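Local coordinates for Cgl0159-like domain-containing protein (Corynebacterium glutamicum, PDB 3FOK), which is of unknown function but folds as a TIM barrel, a framework consistent with an enzyme acting at the C-terminal mouth of its strands, at residues K146-I151 with E182-N187; S112-G117 with M125-T130; N152-G157 with S186-G191; L197-V202 with P224-M229. One frame throughout, in Å; residues are numbered along the deposited sequence.

Contact 1: residues K146-I151 with E182-N187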
loop_
_atom_site.group_PDB
_atom_site.type_symbol
_atom_site.label_atom_id
_atom_site.label_comp_id
_atom_site.label_asym_id
_atom_site.label_seq_id
_atom_site.Cartn_x
_atom_site.Cartn_y
_atom_site.Cartn_z
ATOM N N LYS A 146 -0.792 -23.343 7.142
ATOM C CA LYS A 146 -1.187 -23.011 8.506
ATOM C C LYS A 146 -0.901 -21.549 8.826
ATOM O O LYS A 146 0.102 -20.981 8.380
ATOM C CB LYS A 146 -0.486 -23.943 9.505
ATOM C CG LYS A 146 0.592 -23.309 10.371
ATOM C CD LYS A 146 0.043 -22.715 11.659
ATOM C CE LYS A 146 1.189 -22.174 12.509
ATOM N NZ LYS A 146 0.788 -21.791 13.882
ATOM N N THR A 147 -1.794 -20.953 9.612
ATOM C CA THR A 147 -1.691 -19.550 9.994
ATOM C C THR A 147 -1.965 -19.346 11.480
ATOM O O THR A 147 -2.734 -20.091 12.084
ATOM C CB THR A 147 -2.726 -18.705 9.226
ATOM O OG1 THR A 147 -2.493 -18.809 7.819
ATOM C CG2 THR A 147 -2.647 -17.253 9.652
ATOM N N LEU A 148 -1.339 -18.327 12.061
ATOM C CA LEU A 148 -1.564 -17.996 13.460
ATOM C C LEU A 148 -2.418 -16.728 13.414
ATOM O O LEU A 148 -2.004 -15.717 12.855
ATOM C CB LEU A 148 -0.241 -17.696 14.171
ATOM C CG LEU A 148 -0.162 -17.901 15.691
ATOM C CD1 LEU A 148 0.815 -16.888 16.271
ATOM C CD2 LEU A 148 -1.522 -17.739 16.344
ATOM N N VAL A 149 -3.614 -16.783 13.988
ATOM C CA VAL A 149 -4.499 -15.627 13.985
ATOM C C VAL A 149 -4.865 -15.194 15.395
ATOM O O VAL A 149 -5.919 -15.557 15.912
ATOM C CB VAL A 149 -5.812 -15.915 13.221
ATOM C CG1 VAL A 149 -6.562 -14.613 12.972
ATOM C CG2 VAL A 149 -5.512 -16.618 11.905
ATOM N N ARG A 150 -3.989 -14.419 16.020
ATOM C CA ARG A 150 -4.254 -13.924 17.359
ATOM C C ARG A 150 -5.036 -12.631 17.225
ATOM O O ARG A 150 -4.638 -11.721 16.501
ATOM C CB ARG A 150 -2.946 -13.705 18.118
ATOM C CG ARG A 150 -2.327 -15.002 18.613
ATOM C CD ARG A 150 -0.955 -14.767 19.193
ATOM N NE ARG A 150 -0.034 -14.305 18.165
ATOM C CZ ARG A 150 1.210 -13.906 18.398
ATOM N NH1 ARG A 150 1.686 -13.911 19.635
ATOM N NH2 ARG A 150 1.972 -13.499 17.394
ATOM N N ILE A 151 -6.161 -12.567 17.924
ATOM C CA ILE A 151 -7.043 -11.415 17.867
ATOM C C ILE A 151 -7.020 -10.599 19.154
ATOM O O ILE A 151 -7.602 -10.996 20.167
ATOM C CB ILE A 151 -8.484 -11.884 17.571
ATOM C CG1 ILE A 151 -8.490 -12.706 16.278
ATOM C CG2 ILE A 151 -9.421 -10.696 17.486
ATOM C CD1 ILE A 151 -9.796 -13.403 15.978
ATOM N N GLU A 182 -5.039 -21.063 13.358
ATOM C CA GLU A 182 -4.895 -21.204 14.803
ATOM C C GLU A 182 -5.351 -19.885 15.416
ATOM O O GLU A 182 -4.575 -18.935 15.505
ATOM C CB GLU A 182 -3.435 -21.475 15.176
ATOM C CG GLU A 182 -3.232 -21.940 16.617
ATOM C CD GLU A 182 -1.765 -22.157 16.968
ATOM O OE1 GLU A 182 -1.019 -22.697 16.124
ATOM O OE2 GLU A 182 -1.361 -21.800 18.093
ATOM N N PRO A 183 -6.624 -19.808 15.839
ATOM C CA PRO A 183 -7.167 -18.588 16.434
ATOM C C PRO A 183 -6.980 -18.492 17.942
ATOM O O PRO A 183 -6.804 -19.497 18.630
ATOM C CB PRO A 183 -8.631 -18.662 16.052
ATOM C CG PRO A 183 -8.907 -20.119 16.257
ATOM C CD PRO A 183 -7.695 -20.804 15.642
ATOM N N PHE A 184 -7.039 -17.261 18.436
ATOM C CA PHE A 184 -6.889 -16.957 19.852
ATOM C C PHE A 184 -7.379 -15.542 20.092
ATOM O O PHE A 184 -7.312 -14.694 19.203
ATOM C CB PHE A 184 -5.414 -16.965 20.269
ATOM C CG PHE A 184 -4.861 -18.313 20.599
ATOM C CD1 PHE A 184 -5.328 -19.024 21.697
ATOM C CD2 PHE A 184 -3.818 -18.842 19.847
ATOM C CE1 PHE A 184 -4.759 -20.248 22.047
ATOM C CE2 PHE A 184 -3.242 -20.061 20.185
ATOM C CZ PHE A 184 -3.713 -20.767 21.291
HETATM N N MSE A 185 -7.882 -15.299 21.294
HETATM C CA MSE A 185 -8.274 -13.957 21.680
HETATM C C MSE A 185 -7.054 -13.654 22.536
HETATM O O MSE A 185 -6.653 -14.494 23.342
HETATM C CB MSE A 185 -9.540 -13.963 22.540
HETATM C CG MSE A 185 -10.812 -14.385 21.806
HETATM SE SE MSE A 185 -11.364 -13.207 20.370
HETATM C CE MSE A 185 -10.314 -13.972 18.978
ATOM N N SER A 186 -6.437 -12.495 22.348
ATOM C CA SER A 186 -5.250 -12.162 23.127
ATOM C C SER A 186 -5.348 -10.782 23.753
ATOM O O SER A 186 -6.023 -9.900 23.228
ATOM C CB SER A 186 -4.003 -12.238 22.244
ATOM O OG SER A 186 -3.823 -13.540 21.718
ATOM N N ASN A 187 -4.669 -10.598 24.879
ATOM C CA ASN A 187 -4.678 -9.314 25.564
ATOM C C ASN A 187 -3.285 -8.942 26.027
ATOM O O ASN A 187 -2.425 -9.806 26.209
ATOM C CB ASN A 187 -5.590 -9.347 26.795
ATOM C CG ASN A 187 -6.999 -9.789 26.473
ATOM O OD1 ASN A 187 -7.309 -10.980 26.491
ATOM N ND2 ASN A 187 -7.862 -8.829 26.173
#

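Contact 2: residues S112-G117 with M125-T130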
loop_
_atom_site.group_PDB
_atom_site.type_symbol
_atom_site.label_atom_id
_atom_site.label_comp_id
_atom_site.label_asym_id
_atom_site.label_seq_id
_atom_site.Cartn_x
_atom_site.Cartn_y
_atom_site.Cartn_z
ATOM N N SER A 112 3.920 -23.219 7.610
ATOM C CA SER A 112 3.537 -22.067 8.416
ATOM C C SER A 112 3.727 -20.827 7.547
ATOM O O SER A 112 4.795 -20.619 6.984
ATOM C CB SER A 112 4.430 -21.994 9.661
ATOM O OG SER A 112 4.148 -20.844 10.433
HETATM N N MSE A 113 2.694 -19.999 7.449
HETATM C CA MSE A 113 2.755 -18.810 6.606
HETATM C C MSE A 113 3.226 -17.511 7.260
HETATM O O MSE A 113 4.018 -16.775 6.665
HETATM C CB MSE A 113 1.389 -18.570 5.963
HETATM C CG MSE A 113 0.871 -19.743 5.151
HETATM SE SE MSE A 113 -0.847 -19.386 4.328
HETATM C CE MSE A 113 -0.229 -18.426 2.765
ATOM N N ASN A 114 2.742 -17.219 8.466
ATOM C CA ASN A 114 3.114 -15.977 9.135
ATOM C C ASN A 114 3.856 -16.105 10.462
ATOM O O ASN A 114 3.413 -16.790 11.380
ATOM C CB ASN A 114 1.874 -15.089 9.321
ATOM C CG ASN A 114 0.810 -15.725 10.201
ATOM O OD1 ASN A 114 0.030 -15.020 10.843
ATOM N ND2 ASN A 114 0.762 -17.050 10.226
ATOM N N ARG A 115 4.981 -15.404 10.550
ATOM C CA ARG A 115 5.837 -15.407 11.733
ATOM C C ARG A 115 6.248 -13.992 12.137
ATOM O O ARG A 115 7.075 -13.810 13.023
ATOM C CB ARG A 115 7.099 -16.230 11.457
ATOM C CG ARG A 115 7.026 -17.722 11.806
ATOM C CD ARG A 115 5.649 -18.139 12.273
ATOM N NE ARG A 115 5.710 -19.140 13.330
ATOM C CZ ARG A 115 4.730 -19.360 14.198
ATOM N NH1 ARG A 115 3.613 -18.649 14.133
ATOM N NH2 ARG A 115 4.868 -20.286 15.134
ATOM N N GLY A 116 5.658 -12.996 11.487
ATOM C CA GLY A 116 5.984 -11.608 11.765
ATOM C C GLY A 116 5.816 -11.136 13.198
ATOM O O GLY A 116 6.634 -10.357 13.695
ATOM N N GLY A 117 4.756 -11.590 13.860
ATOM C CA GLY A 117 4.514 -11.197 15.238
ATOM C C GLY A 117 5.472 -11.882 16.192
ATOM O O GLY A 117 5.084 -12.778 16.939
HETATM N N MSE A 125 1.328 -8.256 17.573
HETATM C CA MSE A 125 -0.062 -8.485 17.200
HETATM C C MSE A 125 -0.169 -8.260 15.690
HETATM O O MSE A 125 -1.134 -8.678 15.051
HETATM C CB MSE A 125 -1.009 -7.541 17.947
HETATM C CG MSE A 125 -1.192 -7.880 19.419
HETATM SE SE MSE A 125 -1.399 -9.779 19.759
HETATM C CE MSE A 125 -2.998 -10.121 18.708
ATOM N N ASP A 126 0.843 -7.597 15.134
ATOM C CA ASP A 126 0.923 -7.312 13.703
ATOM C C ASP A 126 1.722 -8.461 13.083
ATOM O O ASP A 126 2.823 -8.276 12.571
ATOM C CB ASP A 126 1.621 -5.961 13.497
ATOM C CG ASP A 126 1.829 -5.615 12.036
ATOM O OD1 ASP A 126 1.018 -6.036 11.187
ATOM O OD2 ASP A 126 2.804 -4.898 11.744
ATOM N N ASP A 127 1.129 -9.651 13.146
ATOM C CA ASP A 127 1.717 -10.900 12.661
ATOM C C ASP A 127 1.762 -11.020 11.138
ATOM O O ASP A 127 0.973 -11.758 10.544
ATOM C CB ASP A 127 0.918 -12.077 13.222
ATOM C CG ASP A 127 1.798 -13.229 13.651
ATOM O OD1 ASP A 127 2.836 -13.469 12.997
ATOM O OD2 ASP A 127 1.441 -13.903 14.641
ATOM N N ARG A 128 2.710 -10.329 10.514
ATOM C CA ARG A 128 2.841 -10.335 9.060
ATOM C C ARG A 128 3.237 -11.678 8.433
ATOM O O ARG A 128 3.846 -12.533 9.078
ATOM C CB ARG A 128 3.819 -9.231 8.656
ATOM C CG ARG A 128 3.276 -7.842 8.983
ATOM C CD ARG A 128 4.378 -6.823 9.233
ATOM N NE ARG A 128 4.415 -5.778 8.217
ATOM C CZ ARG A 128 4.016 -4.525 8.406
ATOM N NH1 ARG A 128 3.544 -4.143 9.577
ATOM N NH2 ARG A 128 4.098 -3.650 7.416
ATOM N N TYR A 129 2.864 -11.856 7.167
ATOM C CA TYR A 129 3.157 -13.077 6.428
ATOM C C TYR A 129 4.577 -13.062 5.884
ATOM O O TYR A 129 4.875 -12.449 4.861
ATOM C CB TYR A 129 2.112 -13.264 5.327
ATOM C CG TYR A 129 0.817 -13.776 5.901
ATOM C CD1 TYR A 129 0.400 -15.086 5.668
ATOM C CD2 TYR A 129 0.065 -12.987 6.768
ATOM C CE1 TYR A 129 -0.731 -15.604 6.291
ATOM C CE2 TYR A 129 -1.069 -13.492 7.402
ATOM C CZ TYR A 129 -1.459 -14.800 7.159
ATOM O OH TYR A 129 -2.572 -15.296 7.789
ATOM N N THR A 130 5.440 -13.779 6.592
ATOM C CA THR A 130 6.866 -13.853 6.295
ATOM C C THR A 130 7.421 -15.201 5.841
ATOM O O THR A 130 8.607 -15.292 5.513
ATOM C CB THR A 130 7.667 -13.442 7.542
ATOM O OG1 THR A 130 7.336 -14.329 8.619
ATOM C CG2 THR A 130 7.319 -12.021 7.958
HETATM O O HOH W 1 5.602 -8.057 11.935
#

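Contact 3: residues N152-G157 with S186-G191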
loop_
_atom_site.group_PDB
_atom_site.type_symbol
_atom_site.label_atom_id
_atom_site.label_comp_id
_atom_site.label_asym_id
_atom_site.label_seq_id
_atom_site.Cartn_x
_atom_site.Cartn_y
_atom_site.Cartn_z
ATOM N N ASN A 152 -6.349 -9.453 19.106
ATOM C CA ASN A 152 -6.251 -8.574 20.264
ATOM C C ASN A 152 -7.099 -7.331 20.017
ATOM O O ASN A 152 -6.704 -6.430 19.278
ATOM C CB ASN A 152 -4.789 -8.192 20.504
ATOM C CG ASN A 152 -4.572 -7.491 21.826
ATOM O OD1 ASN A 152 -3.530 -7.666 22.465
ATOM N ND2 ASN A 152 -5.542 -6.680 22.239
ATOM N N LEU A 153 -8.265 -7.294 20.653
ATOM C CA LEU A 153 -9.206 -6.191 20.499
ATOM C C LEU A 153 -8.692 -4.786 20.798
ATOM O O LEU A 153 -9.230 -3.812 20.283
ATOM C CB LEU A 153 -10.450 -6.459 21.341
ATOM C CG LEU A 153 -11.259 -7.692 20.934
ATOM C CD1 LEU A 153 -12.481 -7.824 21.828
ATOM C CD2 LEU A 153 -11.680 -7.569 19.475
ATOM N N SER A 154 -7.657 -4.662 21.616
ATOM C CA SER A 154 -7.143 -3.338 21.940
ATOM C C SER A 154 -5.885 -2.974 21.161
ATOM O O SER A 154 -5.297 -1.920 21.391
ATOM C CB SER A 154 -6.847 -3.233 23.435
ATOM O OG SER A 154 -5.684 -3.966 23.767
ATOM N N ASP A 155 -5.480 -3.834 20.233
ATOM C CA ASP A 155 -4.272 -3.585 19.450
ATOM C C ASP A 155 -4.560 -3.475 17.950
ATOM O O ASP A 155 -4.942 -4.449 17.307
ATOM C CB ASP A 155 -3.264 -4.706 19.704
ATOM C CG ASP A 155 -1.874 -4.358 19.234
ATOM O OD1 ASP A 155 -1.737 -3.900 18.082
ATOM O OD2 ASP A 155 -0.917 -4.552 20.013
ATOM N N ALA A 156 -4.355 -2.283 17.399
ATOM C CA ALA A 156 -4.603 -2.020 15.979
ATOM C C ALA A 156 -3.891 -2.985 15.037
ATOM O O ALA A 156 -4.308 -3.162 13.891
ATOM C CB ALA A 156 -4.208 -0.584 15.638
ATOM N N GLY A 157 -2.819 -3.606 15.517
ATOM C CA GLY A 157 -2.078 -4.545 14.694
ATOM C C GLY A 157 -2.915 -5.738 14.272
ATOM O O GLY A 157 -2.615 -6.393 13.275
ATOM N N SER A 186 -6.437 -12.495 22.348
ATOM C CA SER A 186 -5.250 -12.162 23.127
ATOM C C SER A 186 -5.348 -10.782 23.753
ATOM O O SER A 186 -6.023 -9.900 23.228
ATOM C CB SER A 186 -4.003 -12.238 22.244
ATOM O OG SER A 186 -3.823 -13.540 21.718
ATOM N N ASN A 187 -4.669 -10.598 24.879
ATOM C CA ASN A 187 -4.678 -9.314 25.564
ATOM C C ASN A 187 -3.285 -8.942 26.027
ATOM O O ASN A 187 -2.425 -9.806 26.209
ATOM C CB ASN A 187 -5.590 -9.347 26.795
ATOM C CG ASN A 187 -6.999 -9.789 26.473
ATOM O OD1 ASN A 187 -7.309 -10.980 26.491
ATOM N ND2 ASN A 187 -7.862 -8.829 26.173
ATOM N N TRP A 188 -3.064 -7.648 26.207
ATOM C CA TRP A 188 -1.789 -7.172 26.704
ATOM C C TRP A 188 -1.940 -7.155 28.217
ATOM O O TRP A 188 -2.847 -6.503 28.746
ATOM C CB TRP A 188 -1.490 -5.757 26.204
ATOM C CG TRP A 188 -0.973 -5.698 24.803
ATOM C CD1 TRP A 188 -1.656 -5.299 23.694
ATOM C CD2 TRP A 188 0.340 -6.052 24.362
ATOM N NE1 TRP A 188 -0.847 -5.379 22.586
ATOM C CE2 TRP A 188 0.386 -5.838 22.969
ATOM C CE3 TRP A 188 1.488 -6.526 25.010
ATOM C CZ2 TRP A 188 1.531 -6.085 22.206
ATOM C CZ3 TRP A 188 2.633 -6.773 24.252
ATOM C CH2 TRP A 188 2.644 -6.547 22.863
ATOM N N VAL A 189 -1.074 -7.891 28.904
ATOM C CA VAL A 189 -1.112 -7.954 30.361
ATOM C C VAL A 189 0.299 -7.788 30.899
ATOM O O VAL A 189 1.145 -8.671 30.727
ATOM C CB VAL A 189 -1.682 -9.303 30.846
ATOM C CG1 VAL A 189 -1.710 -9.339 32.371
ATOM C CG2 VAL A 189 -3.082 -9.510 30.287
ATOM N N ASN A 190 0.551 -6.654 31.546
ATOM C CA ASN A 190 1.871 -6.364 32.097
ATOM C C ASN A 190 2.917 -6.317 30.991
ATOM O O ASN A 190 4.021 -6.844 31.146
ATOM C CB ASN A 190 2.276 -7.423 33.128
ATOM C CG ASN A 190 1.227 -7.622 34.207
ATOM O OD1 ASN A 190 0.684 -6.655 34.752
ATOM N ND2 ASN A 190 0.941 -8.882 34.527
ATOM N N GLY A 191 2.558 -5.697 29.872
ATOM C CA GLY A 191 3.487 -5.575 28.764
ATOM C C GLY A 191 3.758 -6.844 27.977
ATOM O O GLY A 191 4.668 -6.869 27.142
HETATM O O HOH W 2 -8.844 -9.334 22.617
#

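Contact 4: residues L197-V202 with P224-M229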
loop_
_atom_site.group_PDB
_atom_site.type_symbol
_atom_site.label_atom_id
_atom_site.label_comp_id
_atom_site.label_asym_id
_atom_site.label_seq_id
_atom_site.Cartn_x
_atom_site.Cartn_y
_atom_site.Cartn_z
ATOM N N LEU A 197 -7.475 -18.303 27.396
ATOM C CA LEU A 197 -7.899 -19.684 27.213
ATOM C C LEU A 197 -9.247 -20.042 27.830
ATOM O O LEU A 197 -9.566 -21.214 27.983
ATOM C CB LEU A 197 -6.823 -20.634 27.741
ATOM C CG LEU A 197 -5.487 -20.557 26.996
ATOM C CD1 LEU A 197 -4.504 -21.559 27.590
ATOM C CD2 LEU A 197 -5.709 -20.844 25.519
ATOM N N SER A 198 -10.048 -19.044 28.181
ATOM C CA SER A 198 -11.362 -19.329 28.753
ATOM C C SER A 198 -12.245 -19.857 27.627
ATOM O O SER A 198 -12.085 -19.465 26.471
ATOM C CB SER A 198 -11.985 -18.065 29.358
ATOM O OG SER A 198 -12.344 -17.136 28.350
ATOM N N THR A 199 -13.173 -20.740 27.973
ATOM C CA THR A 199 -14.070 -21.339 26.999
ATOM C C THR A 199 -14.723 -20.341 26.042
ATOM O O THR A 199 -14.696 -20.537 24.824
ATOM C CB THR A 199 -15.184 -22.139 27.700
ATOM O OG1 THR A 199 -14.594 -23.064 28.619
ATOM C CG2 THR A 199 -16.012 -22.914 26.677
ATOM N N ASP A 200 -15.311 -19.277 26.582
ATOM C CA ASP A 200 -15.979 -18.295 25.739
ATOM C C ASP A 200 -15.059 -17.534 24.790
ATOM O O ASP A 200 -15.477 -17.160 23.692
ATOM C CB ASP A 200 -16.772 -17.311 26.597
ATOM C CG ASP A 200 -18.013 -17.942 27.197
ATOM O OD1 ASP A 200 -18.764 -18.598 26.445
ATOM O OD2 ASP A 200 -18.246 -17.782 28.414
ATOM N N ALA A 201 -13.813 -17.304 25.203
ATOM C CA ALA A 201 -12.871 -16.591 24.351
ATOM C C ALA A 201 -12.515 -17.464 23.149
ATOM O O ALA A 201 -12.471 -16.983 22.013
ATOM C CB ALA A 201 -11.621 -16.231 25.132
ATOM N N VAL A 202 -12.263 -18.747 23.397
ATOM C CA VAL A 202 -11.923 -19.664 22.322
ATOM C C VAL A 202 -13.071 -19.721 21.322
ATOM O O VAL A 202 -12.854 -19.697 20.109
ATOM C CB VAL A 202 -11.651 -21.084 22.859
ATOM C CG1 VAL A 202 -11.398 -22.041 21.699
ATOM C CG2 VAL A 202 -10.456 -21.062 23.795
ATOM N N PRO A 224 -6.891 -25.006 21.038
ATOM C CA PRO A 224 -6.264 -25.439 22.287
ATOM C C PRO A 224 -7.280 -26.241 23.096
ATOM O O PRO A 224 -8.472 -25.919 23.086
ATOM C CB PRO A 224 -5.915 -24.120 22.959
ATOM C CG PRO A 224 -7.096 -23.279 22.604
ATOM C CD PRO A 224 -7.301 -23.591 21.129
ATOM N N VAL A 225 -6.825 -27.288 23.778
ATOM C CA VAL A 225 -7.731 -28.088 24.594
ATOM C C VAL A 225 -8.032 -27.255 25.825
ATOM O O VAL A 225 -7.166 -27.031 26.667
ATOM C CB VAL A 225 -7.092 -29.421 25.006
ATOM C CG1 VAL A 225 -8.070 -30.229 25.843
ATOM C CG2 VAL A 225 -6.687 -30.198 23.764
ATOM N N VAL A 226 -9.272 -26.795 25.918
ATOM C CA VAL A 226 -9.696 -25.933 27.008
ATOM C C VAL A 226 -10.866 -26.489 27.815
ATOM O O VAL A 226 -11.423 -27.537 27.490
ATOM C CB VAL A 226 -10.056 -24.540 26.429
ATOM C CG1 VAL A 226 -10.727 -23.668 27.469
ATOM C CG2 VAL A 226 -8.796 -23.870 25.922
ATOM N N GLU A 227 -11.215 -25.779 28.882
ATOM C CA GLU A 227 -12.320 -26.151 29.753
ATOM C C GLU A 227 -13.607 -26.218 28.926
ATOM O O GLU A 227 -13.799 -25.407 28.023
ATOM C CB GLU A 227 -12.480 -25.102 30.857
ATOM C CG GLU A 227 -13.023 -25.660 32.150
ATOM C CD GLU A 227 -11.963 -26.413 32.925
ATOM O OE1 GLU A 227 -11.057 -25.753 33.480
ATOM O OE2 GLU A 227 -12.028 -27.660 32.973
ATOM N N GLU A 228 -14.475 -27.190 29.226
ATOM C CA GLU A 228 -15.763 -27.347 28.522
ATOM C C GLU A 228 -15.681 -27.450 26.961
ATOM O O GLU A 228 -16.432 -26.750 26.280
ATOM C CB GLU A 228 -16.661 -26.153 28.895
ATOM C CG GLU A 228 -17.489 -26.325 30.157
ATOM C CD GLU A 228 -18.429 -25.158 30.394
ATOM O OE1 GLU A 228 -17.952 -24.085 30.825
ATOM O OE2 GLU A 228 -19.645 -25.309 30.134
HETATM N N MSE A 229 -14.833 -28.367 26.455
HETATM C CA MSE A 229 -14.486 -28.604 25.032
HETATM C C MSE A 229 -15.484 -29.163 24.049
HETATM O O MSE A 229 -15.160 -29.380 22.855
HETATM C CB MSE A 229 -13.323 -29.570 24.945
HETATM C CG MSE A 229 -11.942 -28.911 24.941
HETATM SE SE MSE A 229 -11.648 -27.774 23.433
HETATM C CE MSE A 229 -10.792 -29.037 22.255
#

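Contact 1: residues K146-I151 with E182-N187
Strands 144-151 and 179-189 run parallel in the wall of the TIM barrel, the two strands of a beta-alpha-beta unit connected by helix 158-174. Their short segments are twisted by 32° against each other, and Leu148, Val149, Arg150 and Ile151 stand level with Glu182, Pro183, Phe184 and Met185. The backbone ladder opens with Glu182 N donating to Thr147 O (2.8 Å) almost along the C=O axis. It continues through Val149 N to Glu182 O and Ile151 N to Phe184 O (2.7 Å), and ends with Ser186 N on Ile151 O; the rung from Phe184 N to Val149 O is weak.

Arg150 can be followed outward. Its CB lies 3.7 Å from Ser186 OG, a hydroxyl hydrogen-bonded to Asn195; its CG rests against Phe184 CB at 4.0 Å, and its CD still passes that hydroxyl. The chain then bends at chi3 (-65°), carrying the guanidinium away from the strand pair, where NH2 forms a salt bridge with Asp127 and NH1 one with Glu124. On the same face, Leu148 CD2 meets the edge of the Phe184 ring. Val149, Ile151, Pro183 and Met185 turn to the other, under helices 158-174 and 199-210.

Lys146 NZ bridges to Glu182 OE1 at 3.0 Å from above the carboxylate plane, and Lys222 also pairs with that oxygen. Two ammonium groups so close should keep Glu182 ionised, while their repulsion could lower one lysine's proton affinity.

Contact 2: residues S112-G117 with M125-T130
Hydrogen bonds from three successive amides tie 112-117 to 125-130, both in the long loop after barrel strand 108-112. Gly116 N meets Arg128 O in the carbonyl plane, on a lone pair, at 3.0 Å; Arg115 N adds a weak bond to that oxygen and a better one to Thr130 OG1 (3.2 Å). Gly117 N points at Asp127 OD1 from above the carboxylate plane, 2.8 Å away and fairly straight at 166°. A water donates to Asp126 O and, weakly, to Gly116 O. Gly116 lets the backbone of Arg128 come close, and Gly117 leaves room for the Asp127 carboxylate, with 3.8 Å between Gly117 CA and Asp127 CA.

Packing is led by Tyr129. Asn114 CB sits over the centre of one ring face, a CH-pi contact 3.6 Å from the centroid, and the amide beyond stacks with 18° between planes. Met113 CB approaches Tyr129 CD1 obliquely, while the Tyr129 hydroxyl reaches Thr165.

Among the charges, Arg128 NH1 takes the syn lone pair of Asp126 OD2, and Arg128 also pairs with Glu163 of a neighbouring subunit. Asp127, gripped by Gly117 N through one oxygen and by Arg150 through the other, is probably held ionised and fixed in rotation.

Contact 3: residues N152-G157 with S186-G191
A type I turn from Asn152 to Asp155, closed by Asp155 N on Asn152 O, swings the chain off the end of strand 144-151 while strand 179-189 carries on beside it, so that Asn152 CA is still only 4.7 Å from Ser186 CA. Ser186 O works twice at the junction: it receives a CA-H...O contact from Asn152 CA (3.3 Å) and a proton from a water that in turn accepts from Leu153 N at 2.9 Å.

The side chains of Asp155 and Trp188 join the two chains where they part. With CG anti to the backbone N (chi1 -165°), Asp155 sends OD2 to the indole, where Trp188 NE1 donates at 2.7 Å, close to the ring plane and into the anti lone pair. The carboxylate and the ring lie 27° apart, nearly coplanar. Asp155 OD1 also uses its anti lone pair, accepting from Gly157 N at 2.8 Å. This capping bond and the indole bond together fix the turn of the carboxylate.

Met125, from the loop after strand 108-112, packs on Asn152, Asp155 and Trp188, and Val193 of strand 192-195 touches Trp188. Residues 152-157 form the beta-alpha loop after strand 144-151, at the C-terminal end of the barrel strands, and lead into helix 158-174.

Contact 4: residues L197-V202 with P224-M229
Ser198 is the N-cap of helix 199-210, and the first turn of that helix faces the loop that leaves strand 219-224, a beta-alpha connection at the C-terminal end of the TIM-barrel strands. The two backbones come nearest where Thr199 CA lies 5.8 Å from Glu227 CA. Glu228 follows with positive backbone torsions (phi 54°, psi 52°), the left-handed helical conformation, just ahead of helix 229-232. The cap itself is loose: Ala201 N bonds weakly to Ser198 OG, which also meets Asp196.

Apolar side chains meet between helix and loop. Val202 CG2, anti to its carbonyl carbon, reaches tip to tip toward Val226 CG2 at 3.9 Å and, a little farther off, toward Pro224 CG. Leu197 crosses the proline obliquely, its CD2 4.0 Å from Pro224 CG, while its CB approaches Val226 CG2. Val226 CG2 thus touches both Leu197 and Val202, and Phe184 of strand 179-189 lies against both Leu197 and Pro224.

Glu228 brings its CB within 3.7 Å of Thr199 OG1 and sends its carboxylate to Arg231. That arginine also pairs with Asp200, so one guanidinium links the acids of helix and loop. The sole direct hydrogen bond between the segments is from Thr199 OG1, which donates to Glu227 O at 2.5 Å, standing 59° above the carbonyl plane.

All four contacts belong to a single TIM barrel; contacts 2, 3 and 4 each lie on the same side of its centre as contact 1. Contact 2 comes first along the chain, contacts 1 and 3 then overlap at Ser186 and Asn187, and contact 4 follows. Contact 1 is the strand pair in the wall, its centre about 11 Å from that of contact 2, about 12 Å from contact 3 and about 13 Å from contact 4. Contact 2 meets it through Asp127 and Arg150, contact 4 at Phe184 and Met185. Contacts 2 and 4 stand about 24 Å apart between centres. The loops after strands 108-112, 144-151 and 219-224 all leave the C-terminal end of the barrel, probably the active-site end here too.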